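Local coordinates for protein alpha,alpha-trehalose-phosphate synthase (UDP-forming) (Burkholderia multivorans, PDB 5UOF) that belongs to glycosyltransferase family 20, whose members have two Rossmann-like domains in the GT-B fold, at residues 280-292 with 323-335. Sequence-based numbering, arbitrary orientation.
Sequences LVERFQAFERMLA and TLEGEAGRINGRF
Val-281 lies against Leu-324 and Glu-288 against Ile-331 where helices 280-292 and 323-335 run side by side in the same direction, their axes 5° from parallel and 9.9 Å apart at closest approach. Glu-288 carries the polar side of the seam. Its first torsion (chi1 175°) sets CG opposite the backbone N, and the extended chain beyond carries the carboxylate across to Arg-330, which grips it end-on: NH1 bonds OE2 at 2.6 Å and NH2 bonds OE1 at 2.8 Å, both on the syn side but tilted out of the carboxylate plane. Arg-334 NH1 comes to the same OE2 on the anti side, 3.0 Å away and likewise tilted, from the opposite face. Two positive groups should favour a charged carboxylate here. Arg-330 NH2 also makes a salt bridge with Glu-327 OE2 in the same helix, the oxygen lying in the guanidinium plane; Gln-285 NE2, a neutral donor, hydrogen-bonds that oxygen at 2.8 Å from the other face.

Both helices pack beside the parallel sheet of one Rossmann-like domain of the GT-B fold, each following a strand, 266-271 and 301-306 respectively. Beneath the charges, Phe-284 is a knob among Leu-324, Glu-327, Ala-328 and Ile-331, with Ile-331 CD1 3.7 Å from its CB; Gln-305 of strand 301-306 also touches this phenylalanine. Towards the N-terminal ends, Leu-280 CB packs tightly on Leu-324 CD2 at 3.5 Å. At the other end, Leu-291 CB makes a CH-pi contact over one face of the Phe-335 ring, 4.0 Å from its centroid, while Arg-334 CG covers the opposite face.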
ATOM      1  N   LEU A 280      16.746  -1.042   5.827  1.00 12.96           N
ATOM      2  CA  LEU A 280      18.154  -1.258   6.141  1.00 12.74           C
ATOM      3  C   LEU A 280      18.377  -2.591   6.853  1.00 13.19           C
ATOM      4  O   LEU A 280      19.463  -3.168   6.745  1.00 13.22           O
ATOM      5  CB  LEU A 280      18.683  -0.083   6.956  1.00 15.04           C
ATOM      6  CG  LEU A 280      18.822   1.144   6.051  1.00 12.50           C
ATOM      7  CD1 LEU A 280      18.986   2.437   6.854  1.00 14.54           C
ATOM      8  CD2 LEU A 280      20.008   0.940   5.106  1.00 14.23           C
ATOM      9  N   VAL A 281      17.381  -3.104   7.578  1.00 13.22           N
ATOM     10  CA  VAL A 281      17.518  -4.454   8.117  1.00 14.17           C
ATOM     11  C   VAL A 281      17.663  -5.450   6.979  1.00 14.54           C
ATOM     12  O   VAL A 281      18.539  -6.326   6.999  1.00 13.03           O
ATOM     13  CB  VAL A 281      16.322  -4.818   9.011  1.00 14.71           C
ATOM     14  CG1 VAL A 281      16.334  -6.321   9.310  1.00 14.13           C
ATOM     15  CG2 VAL A 281      16.367  -4.009  10.299  1.00 21.43           C
ATOM     16  N   GLU A 282      16.780  -5.336   5.984  1.00 15.12           N
ATOM     17  CA  GLU A 282      16.848  -6.203   4.813  1.00 16.39           C
ATOM     18  C   GLU A 282      18.183  -6.048   4.109  1.00 16.32           C
ATOM     19  O   GLU A 282      18.773  -7.031   3.655  1.00 13.26           O
ATOM     20  CB  GLU A 282      15.703  -5.882   3.850  1.00 13.45           C
ATOM     21  CG  GLU A 282      14.318  -6.275   4.354  1.00 16.63           C
ATOM     22  CD  GLU A 282      13.670  -5.223   5.239  1.00 26.33           C
ATOM     23  OE1 GLU A 282      12.473  -5.377   5.556  1.00 28.85           O
ATOM     24  OE2 GLU A 282      14.343  -4.244   5.621  1.00 21.38           O
ATOM     25  N   ARG A 283      18.666  -4.809   4.007  1.00 10.91           N
ATOM     26  CA  ARG A 283      19.965  -4.542   3.396  1.00 12.24           C
ATOM     27  C   ARG A 283      21.062  -5.379   4.054  1.00 10.62           C
ATOM     28  O   ARG A 283      21.835  -6.078   3.377  1.00 11.02           O
ATOM     29  CB  ARG A 283      20.255  -3.037   3.530  1.00 11.12           C
ATOM     30  CG  ARG A 283      21.328  -2.471   2.608  1.00 14.26           C
ATOM     31  CD  ARG A 283      20.746  -2.050   1.268  1.00 16.95           C
ATOM     32  NE  ARG A 283      19.652  -1.086   1.423  1.00 17.15           N
ATOM     33  CZ  ARG A 283      19.799   0.235   1.442  1.00 18.95           C
ATOM     34  NH1 ARG A 283      21.004   0.781   1.334  1.00 16.79           N
ATOM     35  NH2 ARG A 283      18.730   1.017   1.595  1.00 13.40           N
ATOM     36  N   PHE A 284      21.138  -5.319   5.382  1.00 11.31           N
ATOM     37  CA  PHE A 284      22.164  -6.051   6.109  1.00  9.63           C
ATOM     38  C   PHE A 284      21.949  -7.551   5.983  1.00 11.35           C
ATOM     39  O   PHE A 284      22.912  -8.305   5.820  1.00 12.51           O
ATOM     40  CB  PHE A 284      22.164  -5.677   7.589  1.00 10.11           C
ATOM     41  CG  PHE A 284      22.708  -4.300   7.898  1.00  9.89           C
ATOM     42  CD1 PHE A 284      22.978  -3.385   6.892  1.00 13.38           C
ATOM     43  CD2 PHE A 284      22.964  -3.950   9.211  1.00 10.38           C
ATOM     44  CE1 PHE A 284      23.478  -2.118   7.208  1.00 15.34           C
ATOM     45  CE2 PHE A 284      23.461  -2.684   9.534  1.00 15.52           C
ATOM     46  CZ  PHE A 284      23.722  -1.780   8.523  1.00 12.96           C
ATOM     47  N   GLN A 285      20.698  -8.000   6.097  1.00 12.38           N
ATOM     48  CA  GLN A 285      20.447  -9.438   6.128  1.00 10.71           C
ATOM     49  C   GLN A 285      20.744 -10.087   4.783  1.00 11.36           C
ATOM     50  O   GLN A 285      21.122 -11.262   4.734  1.00 11.97           O
ATOM     51  CB  GLN A 285      18.998  -9.718   6.547  1.00 12.46           C
ATOM     52  CG  GLN A 285      18.739  -9.390   8.017  1.00 19.37           C
ATOM     53  CD  GLN A 285      17.346  -9.782   8.473  1.00 25.53           C
ATOM     54  OE1 GLN A 285      16.507 -10.171   7.665  1.00 23.30           O
ATOM     55  NE2 GLN A 285      17.095  -9.677   9.778  1.00 22.04           N
ATOM     56  N   ALA A 286      20.540  -9.362   3.687  1.00 10.76           N
ATOM     57  CA  ALA A 286      20.887  -9.935   2.392  1.00 13.18           C
ATOM     58  C   ALA A 286      22.394 -10.064   2.229  1.00 12.70           C
ATOM     59  O   ALA A 286      22.865 -11.009   1.593  1.00 11.65           O
ATOM     60  CB  ALA A 286      20.293  -9.096   1.266  1.00 11.07           C
ATOM     61  N   PHE A 287      23.166  -9.124   2.786  1.00 10.71           N
ATOM     62  CA  PHE A 287      24.619  -9.267   2.777  1.00 11.70           C
ATOM     63  C   PHE A 287      25.040 -10.474   3.606  1.00 15.77           C
ATOM     64  O   PHE A 287      25.922 -11.244   3.205  1.00 12.81           O
ATOM     65  CB  PHE A 287      25.260  -7.982   3.308  1.00 10.66           C
ATOM     66  CG  PHE A 287      26.763  -7.973   3.247  1.00 12.02           C
ATOM     67  CD1 PHE A 287      27.421  -7.936   2.030  1.00 15.49           C
ATOM     68  CD2 PHE A 287      27.519  -7.984   4.414  1.00 12.76           C
ATOM     69  CE1 PHE A 287      28.819  -7.925   1.978  1.00 16.70           C
ATOM     70  CE2 PHE A 287      28.907  -7.959   4.364  1.00 13.62           C
ATOM     71  CZ  PHE A 287      29.555  -7.942   3.151  1.00 13.62           C
ATOM     72  N   GLU A 288      24.409 -10.650   4.768  1.00 13.13           N
ATOM     73  CA  GLU A 288      24.649 -11.832   5.587  1.00 11.85           C
ATOM     74  C   GLU A 288      24.358 -13.106   4.804  1.00 13.02           C
ATOM     75  O   GLU A 288      25.155 -14.047   4.810  1.00 13.32           O
ATOM     76  CB  GLU A 288      23.770 -11.771   6.836  1.00 13.64           C
ATOM     77  CG  GLU A 288      23.846 -13.013   7.707  1.00 17.41           C
ATOM     78  CD  GLU A 288      22.741 -13.063   8.752  1.00 22.40           C
ATOM     79  OE1 GLU A 288      21.800 -12.231   8.687  1.00 18.84           O
ATOM     80  OE2 GLU A 288      22.820 -13.940   9.639  1.00 27.47           O
ATOM     81  N   ARG A 289      23.213 -13.138   4.117  1.00 12.26           N
ATOM     82  CA  ARG A 289      22.818 -14.312   3.349  1.00 16.04           C
ATOM     83  C   ARG A 289      23.819 -14.592   2.240  1.00 15.43           C
ATOM     84  O   ARG A 289      24.157 -15.746   1.979  1.00 15.66           O
ATOM     85  CB  ARG A 289      21.415 -14.106   2.775  1.00 16.86           C
ATOM     86  CG  ARG A 289      20.837 -15.310   2.071  1.00 26.16           C
ATOM     87  CD  ARG A 289      19.315 -15.178   1.900  1.00 29.70           C
ATOM     88  NE  ARG A 289      18.601 -15.174   3.177  1.00 32.60           N
ATOM     89  CZ  ARG A 289      17.277 -15.270   3.298  1.00 30.63           C
ATOM     90  NH1 ARG A 289      16.511 -15.370   2.219  1.00 21.46           N
ATOM     91  NH2 ARG A 289      16.713 -15.263   4.496  1.00 29.84           N
ATOM     92  N   MET A 290      24.327 -13.547   1.585  1.00 12.49           N
ATOM     93  CA  MET A 290      25.334 -13.776   0.557  0.53 12.70           C
ATOM     94  C   MET A 290      26.584 -14.419   1.148  1.00 14.09           C
ATOM     95  O   MET A 290      27.140 -15.356   0.570  1.00 13.50           O
ATOM     96  CB  MET A 290      25.677 -12.463  -0.143  0.53 13.15           C
ATOM     97  CG  MET A 290      26.435 -12.677  -1.439  0.53 15.14           C
ATOM     98  SD  MET A 290      27.614 -11.352  -1.704  0.53 15.63           S
ATOM     99  CE  MET A 290      28.819 -11.709  -0.425  0.53 11.17           C
ATOM    100  N   LEU A 291      27.038 -13.934   2.308  1.00 14.96           N
ATOM    101  CA  LEU A 291      28.235 -14.498   2.923  1.00 14.58           C
ATOM    102  C   LEU A 291      28.023 -15.942   3.346  1.00 16.99           C
ATOM    103  O   LEU A 291      28.970 -16.740   3.331  1.00 18.27           O
ATOM    104  CB  LEU A 291      28.652 -13.661   4.131  1.00 14.23           C
ATOM    105  CG  LEU A 291      29.113 -12.235   3.840  1.00 15.17           C
ATOM    106  CD1 LEU A 291      29.358 -11.536   5.163  1.00 17.93           C
ATOM    107  CD2 LEU A 291      30.385 -12.238   2.977  1.00 11.77           C
ATOM    108  N   ALA A 292      26.798 -16.289   3.752  1.00 14.56           N
ATOM    109  CA  ALA A 292      26.486 -17.675   4.093  1.00 14.60           C
ATOM    110  C   ALA A 292      26.421 -18.548   2.845  1.00 20.76           C
ATOM    111  O   ALA A 292      26.896 -19.692   2.855  1.00 20.71           O
ATOM    112  CB  ALA A 292      25.162 -17.731   4.854  1.00 14.75           C
ATOM    113  N   THR A 323      17.861  -0.965  16.127  1.00 15.42           N
ATOM    114  CA  THR A 323      17.628  -2.183  15.365  1.00 16.18           C
ATOM    115  C   THR A 323      18.826  -2.520  14.493  1.00 13.84           C
ATOM    116  O   THR A 323      19.259  -3.678  14.450  1.00 15.94           O
ATOM    117  CB  THR A 323      16.370  -2.031  14.516  1.00 22.23           C
ATOM    118  OG1 THR A 323      15.233  -1.851  15.375  1.00 20.13           O
ATOM    119  CG2 THR A 323      16.157  -3.257  13.679  1.00 23.39           C
ATOM    120  N   LEU A 324      19.396  -1.511  13.813  1.00 12.56           N
ATOM    121  CA  LEU A 324      20.511  -1.761  12.900  1.00 13.52           C
ATOM    122  C   LEU A 324      21.786  -2.100  13.653  1.00 16.86           C
ATOM    123  O   LEU A 324      22.589  -2.917  13.185  1.00 16.48           O
ATOM    124  CB  LEU A 324      20.752  -0.549  12.002  1.00 16.14           C
ATOM    125  CG  LEU A 324      19.655  -0.225  10.997  1.00 23.56           C
ATOM    126  CD1 LEU A 324      20.083   0.978  10.165  1.00 21.80           C
ATOM    127  CD2 LEU A 324      19.389  -1.439  10.104  1.00 16.84           C
ATOM    128  N   GLU A 325      22.010  -1.461  14.804  1.00 14.03           N
ATOM    129  CA  GLU A 325      23.164  -1.834  15.614  1.00 16.18           C
ATOM    130  C   GLU A 325      23.071  -3.290  16.053  1.00 18.67           C
ATOM    131  O   GLU A 325      24.075  -4.008  16.049  1.00 16.33           O
ATOM    132  CB  GLU A 325      23.290  -0.892  16.815  1.00 15.39           C
ATOM    133  CG  GLU A 325      23.793   0.485  16.392  1.00 18.47           C
ATOM    134  CD  GLU A 325      23.681   1.568  17.456  1.00 21.86           C
ATOM    135  OE1 GLU A 325      24.297   2.635  17.242  1.00 26.38           O
ATOM    136  OE2 GLU A 325      22.982   1.384  18.478  1.00 20.75           O
ATOM    137  N   GLY A 326      21.868  -3.751  16.403  1.00 16.12           N
ATOM    138  CA  GLY A 326      21.706  -5.151  16.765  1.00 15.05           C
ATOM    139  C   GLY A 326      21.963  -6.084  15.596  1.00 15.40           C
ATOM    140  O   GLY A 326      22.591  -7.136  15.758  1.00 14.62           O
ATOM    141  N   GLU A 327      21.482  -5.714  14.404  1.00 13.84           N
ATOM    142  CA  GLU A 327      21.708  -6.537  13.217  1.00 16.11           C
ATOM    143  C   GLU A 327      23.187  -6.573  12.844  1.00 12.33           C
ATOM    144  O   GLU A 327      23.744  -7.644  12.571  1.00 14.23           O
ATOM    145  CB  GLU A 327      20.864  -6.022  12.047  1.00 18.52           C
ATOM    146  CG  GLU A 327      19.401  -6.440  12.090  1.00 30.55           C
ATOM    147  CD  GLU A 327      19.233  -7.945  12.150  1.00 33.73           C
ATOM    148  OE1 GLU A 327      19.049  -8.488  13.257  1.00 38.05           O
ATOM    149  OE2 GLU A 327      19.318  -8.595  11.089  1.00 28.29           O
ATOM    150  N   ALA A 328      23.843  -5.411  12.818  1.00 11.44           N
ATOM    151  CA  ALA A 328      25.278  -5.391  12.555  1.00 12.41           C
ATOM    152  C   ALA A 328      26.032  -6.196  13.609  1.00 12.73           C
ATOM    153  O   ALA A 328      26.947  -6.961  13.281  1.00 13.49           O
ATOM    154  CB  ALA A 328      25.786  -3.946  12.500  1.00 14.09           C
ATOM    155  N   GLY A 329      25.652  -6.043  14.880  1.00 13.26           N
ATOM    156  CA  GLY A 329      26.293  -6.813  15.929  1.00 14.06           C
ATOM    157  C   GLY A 329      26.140  -8.306  15.728  1.00 15.48           C
ATOM    158  O   GLY A 329      27.085  -9.073  15.935  1.00 13.73           O
ATOM    159  N   ARG A 330      24.946  -8.743  15.319  1.00 13.32           N
ATOM    160  CA  ARG A 330      24.727 -10.168  15.101  1.00 12.61           C
ATOM    161  C   ARG A 330      25.528 -10.670  13.903  1.00 13.88           C
ATOM    162  O   ARG A 330      26.169 -11.724  13.972  1.00 14.72           O
ATOM    163  CB  ARG A 330      23.238 -10.447  14.905  1.00 14.53           C
ATOM    164  CG  ARG A 330      22.910 -11.922  14.781  1.00 17.03           C
ATOM    165  CD  ARG A 330      21.427 -12.125  14.521  1.00 18.09           C
ATOM    166  NE  ARG A 330      20.996 -11.406  13.326  1.00 22.29           N
ATOM    167  CZ  ARG A 330      21.240 -11.825  12.093  1.00 17.71           C
ATOM    168  NH1 ARG A 330      21.906 -12.959  11.914  1.00 21.73           N
ATOM    169  NH2 ARG A 330      20.826 -11.110  11.051  1.00 19.80           N
ATOM    170  N   ILE A 331      25.504  -9.927  12.796  1.00 10.99           N
ATOM    171  CA  ILE A 331      26.165 -10.383  11.574  1.00 10.34           C
ATOM    172  C   ILE A 331      27.678 -10.355  11.735  1.00 12.03           C
ATOM    173  O   ILE A 331      28.382 -11.286  11.310  1.00 12.80           O
ATOM    174  CB  ILE A 331      25.683  -9.540  10.379  1.00 12.49           C
ATOM    175  CG1 ILE A 331      24.193  -9.795  10.126  1.00 12.36           C
ATOM    176  CG2 ILE A 331      26.492  -9.838   9.130  1.00 14.48           C
ATOM    177  CD1 ILE A 331      23.540  -8.775   9.169  1.00 12.59           C
ATOM    178  N   ASN A 332      28.210  -9.304  12.361  1.00 12.88           N
ATOM    179  CA  ASN A 332      29.638  -9.293  12.656  1.00 12.67           C
ATOM    180  C   ASN A 332      30.003 -10.395  13.649  1.00 15.84           C
ATOM    181  O   ASN A 332      31.043 -11.041  13.508  1.00 14.67           O
ATOM    182  CB  ASN A 332      30.052  -7.901  13.155  1.00 11.86           C
ATOM    183  CG  ASN A 332      30.027  -6.869  12.034  1.00 15.35           C
ATOM    184  OD1 ASN A 332      30.212  -7.220  10.863  1.00 14.42           O
ATOM    185  ND2 ASN A 332      29.757  -5.602  12.374  1.00 15.62           N
ATOM    186  N   GLY A 333      29.145 -10.661  14.637  1.00 12.96           N
ATOM    187  CA  GLY A 333      29.431 -11.762  15.539  1.00 13.95           C
ATOM    188  C   GLY A 333      29.488 -13.091  14.810  1.00 16.89           C
ATOM    189  O   GLY A 333      30.282 -13.970  15.161  1.00 19.65           O
ATOM    190  N   ARG A 334      28.664 -13.242  13.772  1.00 14.79           N
ATOM    191  CA  ARG A 334      28.611 -14.499  13.034  1.00 15.82           C
ATOM    192  C   ARG A 334      29.858 -14.705  12.181  1.00 19.11           C
ATOM    193  O   ARG A 334      30.420 -15.807  12.157  1.00 20.03           O
ATOM    194  CB  ARG A 334      27.362 -14.532  12.155  1.00 16.14           C
ATOM    195  CG  ARG A 334      27.196 -15.843  11.381  1.00 18.11           C
ATOM    196  CD  ARG A 334      25.865 -15.893  10.635  1.00 17.40           C
ATOM    197  NE  ARG A 334      25.775 -17.148   9.888  1.00 22.78           N
ATOM    198  CZ  ARG A 334      24.859 -17.417   8.965  1.00 20.27           C
ATOM    199  NH1 ARG A 334      23.936 -16.518   8.655  1.00 19.43           N
ATOM    200  NH2 ARG A 334      24.881 -18.591   8.341  1.00 22.64           N
ATOM    201  N   PHE A 335      30.305 -13.661  11.473  1.00 14.53           N
ATOM    202  CA  PHE A 335      31.290 -13.825  10.413  1.00 15.56           C
ATOM    203  C   PHE A 335      32.644 -13.182  10.681  1.00 15.51           C
ATOM    204  O   PHE A 335      33.589 -13.467   9.937  1.00 14.21           O
ATOM    205  CB  PHE A 335      30.742 -13.263   9.089  1.00 12.60           C
ATOM    206  CG  PHE A 335      29.629 -14.087   8.494  1.00 16.35           C
ATOM    207  CD1 PHE A 335      29.837 -15.421   8.160  1.00 20.81           C
ATOM    208  CD2 PHE A 335      28.380 -13.528   8.272  1.00 20.06           C
ATOM    209  CE1 PHE A 335      28.814 -16.185   7.621  1.00 19.97           C
ATOM    210  CE2 PHE A 335      27.351 -14.286   7.731  1.00 19.64           C
ATOM    211  CZ  PHE A 335      27.575 -15.616   7.399  1.00 22.23           C
TER